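Local coordinates for protein fiber (Murine adenovirus 2, PDB 5NBH) that probably attaches the virus to host cells as the fibre, whose trimeric distal domain binds N-acetylglucosamine, at residues V82-M93 / D105-F113. Sequence-based numbering, arbitrary orientation.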
ATOM      1  N   VAL A  82      -3.420 -10.029   0.205  1.00 11.54           N
ATOM      2  CA  VAL A  82      -3.998  -8.706   0.458  1.00 12.49           C
ATOM      3  C   VAL A  82      -5.438  -8.912   0.885  1.00 13.22           C
ATOM      4  O   VAL A  82      -6.214  -9.641   0.211  1.00 12.65           O
ATOM      5  CB  VAL A  82      -3.913  -7.802  -0.771  1.00 12.74           C
ATOM      6  CG1 VAL A  82      -4.614  -6.484  -0.491  1.00 13.38           C
ATOM      7  CG2 VAL A  82      -2.460  -7.592  -1.165  1.00 13.88           C
ATOM      8  N   PHE A  83      -5.801  -8.289   2.022  1.00 12.80           N
ATOM      9  CA  PHE A  83      -7.198  -8.232   2.477  1.00 13.91           C
ATOM     10  C   PHE A  83      -7.572  -6.794   2.743  1.00 13.30           C
ATOM     11  O   PHE A  83      -6.728  -6.031   3.187  1.00 12.89           O
ATOM     12  CB  PHE A  83      -7.384  -9.023   3.757  1.00 15.37           C
ATOM     13  CG  PHE A  83      -7.434 -10.509   3.538  1.00 17.25           C
ATOM     14  CD1 PHE A  83      -8.525 -11.071   2.918  1.00 20.24           C
ATOM     15  CD2 PHE A  83      -6.379 -11.318   3.900  1.00 19.26           C
ATOM     16  CE1 PHE A  83      -8.597 -12.449   2.685  1.00 20.88           C
ATOM     17  CE2 PHE A  83      -6.450 -12.711   3.689  1.00 20.94           C
ATOM     18  CZ  PHE A  83      -7.555 -13.258   3.083  1.00 19.31           C
ATOM     19  N   VAL A  84      -8.790  -6.421   2.415  1.00 12.96           N
ATOM     20  CA  VAL A  84      -9.266  -5.062   2.683  1.00 13.26           C
ATOM     21  C   VAL A  84     -10.563  -5.096   3.459  1.00 12.90           C
ATOM     22  O   VAL A  84     -11.537  -5.713   3.029  1.00 12.77           O
ATOM     23  CB  VAL A  84      -9.482  -4.240   1.381  1.00 14.11           C
ATOM     24  CG1 VAL A  84      -9.815  -2.779   1.725  1.00 15.20           C
ATOM     25  CG2 VAL A  84      -8.264  -4.309   0.470  1.00 15.51           C
ATOM     26  N   TYR A  85     -10.609  -4.373   4.595  1.00 12.30           N
ATOM     27  CA  TYR A  85     -11.839  -4.143   5.308  1.00 12.06           C
ATOM     28  C   TYR A  85     -12.214  -2.683   5.065  1.00 12.06           C
ATOM     29  O   TYR A  85     -11.420  -1.781   5.317  1.00 12.17           O
ATOM     30  CB  TYR A  85     -11.632  -4.432   6.785  1.00 11.75           C
ATOM     31  CG  TYR A  85     -12.891  -4.556   7.627  1.00 12.13           C
ATOM     32  CD1 TYR A  85     -13.979  -5.343   7.209  1.00 12.02           C
ATOM     33  CD2 TYR A  85     -13.001  -3.900   8.875  1.00 12.15           C
ATOM     34  CE1 TYR A  85     -15.124  -5.465   7.967  1.00 12.83           C
ATOM     35  CE2 TYR A  85     -14.125  -4.066   9.656  1.00 12.03           C
ATOM     36  CZ  TYR A  85     -15.195  -4.827   9.200  1.00 12.65           C
ATOM     37  OH  TYR A  85     -16.342  -4.996   9.930  1.00 13.99           O
ATOM     38  N   GLN A  86     -13.405  -2.448   4.536  1.00 12.52           N
ATOM     39  CA  GLN A  86     -13.750  -1.114   4.076  1.00 13.25           C
ATOM     40  C   GLN A  86     -15.220  -0.835   4.184  1.00 13.78           C
ATOM     41  O   GLN A  86     -16.027  -1.753   4.172  1.00 13.10           O
ATOM     42  CB  GLN A  86     -13.337  -0.952   2.620  1.00 14.97           C
ATOM     43  CG  GLN A  86     -14.036  -1.927   1.688  1.00 16.50           C
ATOM     44  CD  GLN A  86     -13.715  -1.678   0.243  1.00 20.10           C
ATOM     45  OE1 GLN A  86     -12.703  -2.147  -0.257  1.00 22.14           O
ATOM     46  NE2 GLN A  86     -14.610  -0.985  -0.445  1.00 24.54           N
ATOM     47  N   THR A  87     -15.560   0.440   4.183  1.00 13.98           N
ATOM     48  CA  THR A  87     -16.941   0.874   3.983  1.00 14.32           C
ATOM     49  C   THR A  87     -17.385   0.485   2.557  1.00 15.45           C
ATOM     50  O   THR A  87     -16.586   0.555   1.604  1.00 14.51           O
ATOM     51  CB  THR A  87     -17.089   2.397   4.192  1.00 14.35           C
ATOM     52  OG1 THR A  87     -16.083   3.088   3.439  1.00 14.18           O
ATOM     53  CG2 THR A  87     -16.966   2.733   5.669  1.00 14.76           C
ATOM     54  N   PRO A  88     -18.659   0.073   2.403  1.00 16.68           N
ATOM     55  CA  PRO A  88     -19.119  -0.301   1.071  1.00 18.62           C
ATOM     56  C   PRO A  88     -19.083   0.825   0.094  1.00 19.91           C
ATOM     57  O   PRO A  88     -19.174   2.006   0.464  1.00 21.01           O
ATOM     58  CB  PRO A  88     -20.582  -0.771   1.308  1.00 18.82           C
ATOM     59  CG  PRO A  88     -20.702  -1.015   2.769  1.00 18.89           C
ATOM     60  CD  PRO A  88     -19.738  -0.054   3.404  1.00 18.46           C
ATOM     61  N   PHE A  89     -18.923   0.449  -1.167  1.00 24.41           N
ATOM     62  CA  PHE A  89     -19.023   1.348  -2.301  1.00 29.31           C
ATOM     63  C   PHE A  89     -20.217   2.288  -2.100  1.00 30.52           C
ATOM     64  O   PHE A  89     -21.351   1.819  -1.889  1.00 29.63           O
ATOM     65  CB  PHE A  89     -19.248   0.512  -3.586  1.00 32.90           C
ATOM     66  CG  PHE A  89     -18.087  -0.417  -3.989  1.00 36.97           C
ATOM     67  CD1 PHE A  89     -16.773  -0.177  -3.607  1.00 39.84           C
ATOM     68  CD2 PHE A  89     -18.332  -1.537  -4.801  1.00 37.34           C
ATOM     69  CE1 PHE A  89     -15.727  -1.020  -4.006  1.00 40.88           C
ATOM     70  CE2 PHE A  89     -17.297  -2.383  -5.203  1.00 37.86           C
ATOM     71  CZ  PHE A  89     -15.990  -2.124  -4.806  1.00 39.37           C
ATOM     72  N   ASN A  90     -19.963   3.594  -2.095  1.00 32.38           N
ATOM     73  CA  ASN A  90     -21.046   4.579  -1.998  1.00 36.46           C
ATOM     74  C   ASN A  90     -21.860   4.494  -0.675  1.00 33.12           C
ATOM     75  O   ASN A  90     -23.004   4.960  -0.604  1.00 31.94           O
ATOM     76  CB  ASN A  90     -21.978   4.389  -3.225  1.00 42.39           C
ATOM     77  CG  ASN A  90     -22.470   5.689  -3.808  1.00 44.24           C
ATOM     78  OD1 ASN A  90     -22.776   6.653  -3.091  1.00 47.54           O
ATOM     79  ND2 ASN A  90     -22.562   5.723  -5.133  1.00 50.49           N
ATOM     80  N   THR A  91     -21.270   3.913   0.375  1.00 28.80           N
ATOM     81  CA  THR A  91     -21.949   3.747   1.666  1.00 27.06           C
ATOM     82  C   THR A  91     -21.043   4.234   2.798  1.00 21.93           C
ATOM     83  O   THR A  91     -20.604   3.456   3.660  1.00 19.90           O
ATOM     84  CB  THR A  91     -22.378   2.291   1.860  1.00 28.98           C
ATOM     85  OG1 THR A  91     -23.032   1.842   0.664  1.00 31.54           O
ATOM     86  CG2 THR A  91     -23.314   2.134   3.057  1.00 29.13           C
ATOM     87  N   PRO A  92     -20.764   5.549   2.802  1.00 22.36           N
ATOM     88  CA  PRO A  92     -19.918   6.090   3.857  1.00 20.93           C
ATOM     89  C   PRO A  92     -20.569   5.955   5.234  1.00 19.13           C
ATOM     90  O   PRO A  92     -21.786   5.870   5.334  1.00 19.45           O
ATOM     91  CB  PRO A  92     -19.753   7.555   3.460  1.00 21.95           C
ATOM     92  CG  PRO A  92     -20.973   7.876   2.694  1.00 22.46           C
ATOM     93  CD  PRO A  92     -21.336   6.618   1.964  1.00 21.75           C
ATOM     94  N   MET A  93     -19.726   5.929   6.267  1.00 17.98           N
ATOM     95  CA  MET A  93     -20.150   5.735   7.649  1.00 16.67           C
ATOM     96  C   MET A  93     -20.446   7.088   8.293  1.00 16.39           C
ATOM     97  O   MET A  93     -19.662   8.023   8.176  1.00 14.43           O
ATOM     98  CB  MET A  93     -19.033   5.036   8.409  1.00 17.76           C
ATOM     99  CG  MET A  93     -19.438   4.585   9.767  1.00 17.73           C
ATOM    100  SD  MET A  93     -18.104   3.782  10.561  1.00 16.88           S
ATOM    101  CE  MET A  93     -17.787   2.388   9.449  1.00 16.09           C
ATOM    102  N   ASP A 105     -19.420  12.167   7.302  1.00 15.48           N
ATOM    103  CA  ASP A 105     -19.503  10.900   6.559  1.00 16.57           C
ATOM    104  C   ASP A 105     -18.079  10.487   6.246  1.00 15.38           C
ATOM    105  O   ASP A 105     -17.270  11.328   5.844  1.00 16.07           O
ATOM    106  CB  ASP A 105     -20.224  11.102   5.245  1.00 19.10           C
ATOM    107  CG  ASP A 105     -21.739  11.080   5.396  1.00 24.47           C
ATOM    108  OD1 ASP A 105     -22.239  10.793   6.495  1.00 25.89           O
ATOM    109  OD2 ASP A 105     -22.420  11.333   4.385  1.00 29.86           O
ATOM    110  N   ALA A 106     -17.762   9.216   6.429  1.00 13.77           N
ATOM    111  CA  ALA A 106     -16.406   8.766   6.225  1.00 13.12           C
ATOM    112  C   ALA A 106     -16.366   7.511   5.339  1.00 12.86           C
ATOM    113  O   ALA A 106     -17.140   6.589   5.541  1.00 13.22           O
ATOM    114  CB  ALA A 106     -15.748   8.511   7.572  1.00 13.31           C
ATOM    115  N   HIS A 107     -15.474   7.531   4.357  1.00 13.03           N
ATOM    116  CA  HIS A 107     -15.103   6.328   3.600  1.00 13.90           C
ATOM    117  C   HIS A 107     -13.820   5.827   4.216  1.00 11.79           C
ATOM    118  O   HIS A 107     -12.897   6.606   4.434  1.00 11.16           O
ATOM    119  CB  HIS A 107     -14.878   6.636   2.135  1.00 15.45           C
ATOM    120  CG  HIS A 107     -16.095   7.155   1.418  1.00 19.19           C
ATOM    121  ND1 HIS A 107     -17.021   6.331   0.821  1.00 20.73           N
ATOM    122  CD2 HIS A 107     -16.495   8.421   1.157  1.00 21.86           C
ATOM    123  CE1 HIS A 107     -17.960   7.063   0.255  1.00 22.07           C
ATOM    124  NE2 HIS A 107     -17.672   8.336   0.453  1.00 23.24           N
ATOM    125  N   ILE A 108     -13.771   4.546   4.535  1.00 11.24           N
ATOM    126  CA  ILE A 108     -12.636   3.961   5.242  1.00 11.27           C
ATOM    127  C   ILE A 108     -12.143   2.706   4.543  1.00 11.49           C
ATOM    128  O   ILE A 108     -12.966   1.837   4.189  1.00 10.95           O
ATOM    129  CB  ILE A 108     -13.052   3.562   6.663  1.00 11.24           C
ATOM    130  CG1 ILE A 108     -13.553   4.795   7.435  1.00 12.10           C
ATOM    131  CG2 ILE A 108     -11.894   2.983   7.436  1.00 11.68           C
ATOM    132  CD1 ILE A 108     -14.413   4.422   8.614  1.00 12.75           C
ATOM    133  N   GLN A 109     -10.826   2.597   4.366  1.00 11.89           N
ATOM    134  CA  GLN A 109     -10.215   1.339   3.913  1.00 11.77           C
ATOM    135  C   GLN A 109      -9.102   0.907   4.858  1.00 11.87           C
ATOM    136  O   GLN A 109      -8.275   1.721   5.290  1.00 13.06           O
ATOM    137  CB  GLN A 109      -9.666   1.462   2.511  1.00 13.23           C
ATOM    138  CG  GLN A 109     -10.667   1.931   1.487  1.00 14.47           C
ATOM    139  CD  GLN A 109     -10.761   3.424   1.413  1.00 15.76           C
ATOM    140  OE1 GLN A 109      -9.747   4.126   1.451  1.00 18.21           O
ATOM    141  NE2 GLN A 109     -11.971   3.919   1.303  1.00 14.90           N
ATOM    142  N   MET A 110      -9.070  -0.374   5.200  1.00 11.66           N
ATOM    143  CA  MET A 110      -8.053  -0.924   6.047  1.00 11.38           C
ATOM    144  C   MET A 110      -7.418  -2.068   5.258  1.00 12.05           C
ATOM    145  O   MET A 110      -8.047  -3.086   5.087  1.00 11.33           O
ATOM    146  CB  MET A 110      -8.676  -1.388   7.345  1.00 12.40           C
ATOM    147  CG  MET A 110      -9.530  -0.295   7.960  1.00 13.13           C
ATOM    148  SD  MET A 110     -10.281  -0.743   9.520  1.00 14.33           S
ATOM    149  CE  MET A 110      -8.866  -0.853  10.555  1.00 14.59           C
ATOM    150  N   VAL A 111      -6.209  -1.840   4.778  1.00 12.06           N
ATOM    151  CA  VAL A 111      -5.517  -2.751   3.842  1.00 12.43           C
ATOM    152  C   VAL A 111      -4.440  -3.524   4.538  1.00 12.35           C
ATOM    153  O   VAL A 111      -3.456  -2.950   5.030  1.00 11.98           O
ATOM    154  CB  VAL A 111      -4.929  -2.008   2.613  1.00 13.40           C
ATOM    155  CG1 VAL A 111      -4.377  -3.021   1.602  1.00 14.54           C
ATOM    156  CG2 VAL A 111      -5.971  -1.123   1.951  1.00 14.49           C
ATOM    157  N   ARG A 112      -4.575  -4.851   4.529  1.00 12.79           N
ATOM    158  CA  ARG A 112      -3.665  -5.730   5.215  1.00 13.53           C
ATOM    159  C   ARG A 112      -2.748  -6.403   4.191  1.00 16.44           C
ATOM    160  O   ARG A 112      -3.227  -6.983   3.217  1.00 17.07           O
ATOM    161  CB  ARG A 112      -4.505  -6.762   6.005  1.00 14.72           C
ATOM    162  CG  ARG A 112      -3.769  -7.928   6.616  1.00 14.47           C
ATOM    163  CD  ARG A 112      -2.912  -7.553   7.790  1.00 14.40           C
ATOM    164  NE  ARG A 112      -2.113  -8.717   8.152  1.00 14.15           N
ATOM    165  CZ  ARG A 112      -2.292  -9.531   9.192  1.00 14.05           C
ATOM    166  NH1 ARG A 112      -3.219  -9.309  10.123  1.00 12.92           N
ATOM    167  NH2 ARG A 112      -1.484 -10.573   9.314  1.00 14.59           N
ATOM    168  N   PHE A 113      -1.449  -6.309   4.415  1.00 17.24           N
ATOM    169  CA  PHE A 113      -0.460  -7.091   3.645  1.00 20.46           C
ATOM    170  C   PHE A 113       0.717  -7.385   4.539  1.00 18.61           C
ATOM    171  O   PHE A 113       1.157  -6.529   5.325  1.00 20.18           O
ATOM    172  CB  PHE A 113       0.005  -6.340   2.401  1.00 21.50           C
ATOM    173  CG  PHE A 113       0.125  -4.863   2.597  1.00 23.91           C
ATOM    174  CD1 PHE A 113       1.172  -4.322   3.288  1.00 24.16           C
ATOM    175  CD2 PHE A 113      -0.811  -4.008   2.050  1.00 28.12           C
ATOM    176  CE1 PHE A 113       1.273  -2.953   3.472  1.00 25.81           C
ATOM    177  CE2 PHE A 113      -0.725  -2.639   2.234  1.00 27.10           C
ATOM    178  CZ  PHE A 113       0.322  -2.116   2.953  1.00 26.49           C
TER
HETATM  179  O   HOH W   1     -16.924   3.628   1.047  1.00 22.33           O
HETATM  180  O   HOH W   2     -14.318   2.101   0.766  1.00 28.73           O
HETATM  181  O   HOH W   3     -23.479   8.187   6.090  1.00 29.90           O
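D105 lays its CB against the P92 ring, 4.0 Å from P92 CB, its carboxylate salt-bridged to R94. A106 and M93 follow as an antiparallel hydrogen-bonded pair, M93 N reaching A106 O at 2.8 Å. The imidazole of H107 carries P92 CB over one face, 3.8 Å from its centroid, a CH-pi contact; ND1 holds an in-plane water that also bonds T87 OG1 and lies near P88 O. I108 N donates to T87 OG1 (2.9 Å, 167°), and T87 N returns a bond to I108 O. A chi1 of 49° turns OG1 toward that N-H, putting a hydroxyl where T87 O would accept in a regular strand, just before the type II turn P88 to T91. Beyond I108, whose CD1 meets M93 CE, regular pairing resumes. Q109 NE2 donates to a second water beside T87 O, and N120 takes Q109 OE1; M110 pairs with Y85, M110 SD 4.2 Å from Y85 CD2 at that ring's edge, and both side chains touch F139. V111 CG2 lies alongside V84 and V111 CG1 meets V82 CG1; R112 closes with F83. The hairpin thus stays zipped on both flanks of the excursion, linked there by the T87 backbone and hydroxyl, a water, and P92 over H107.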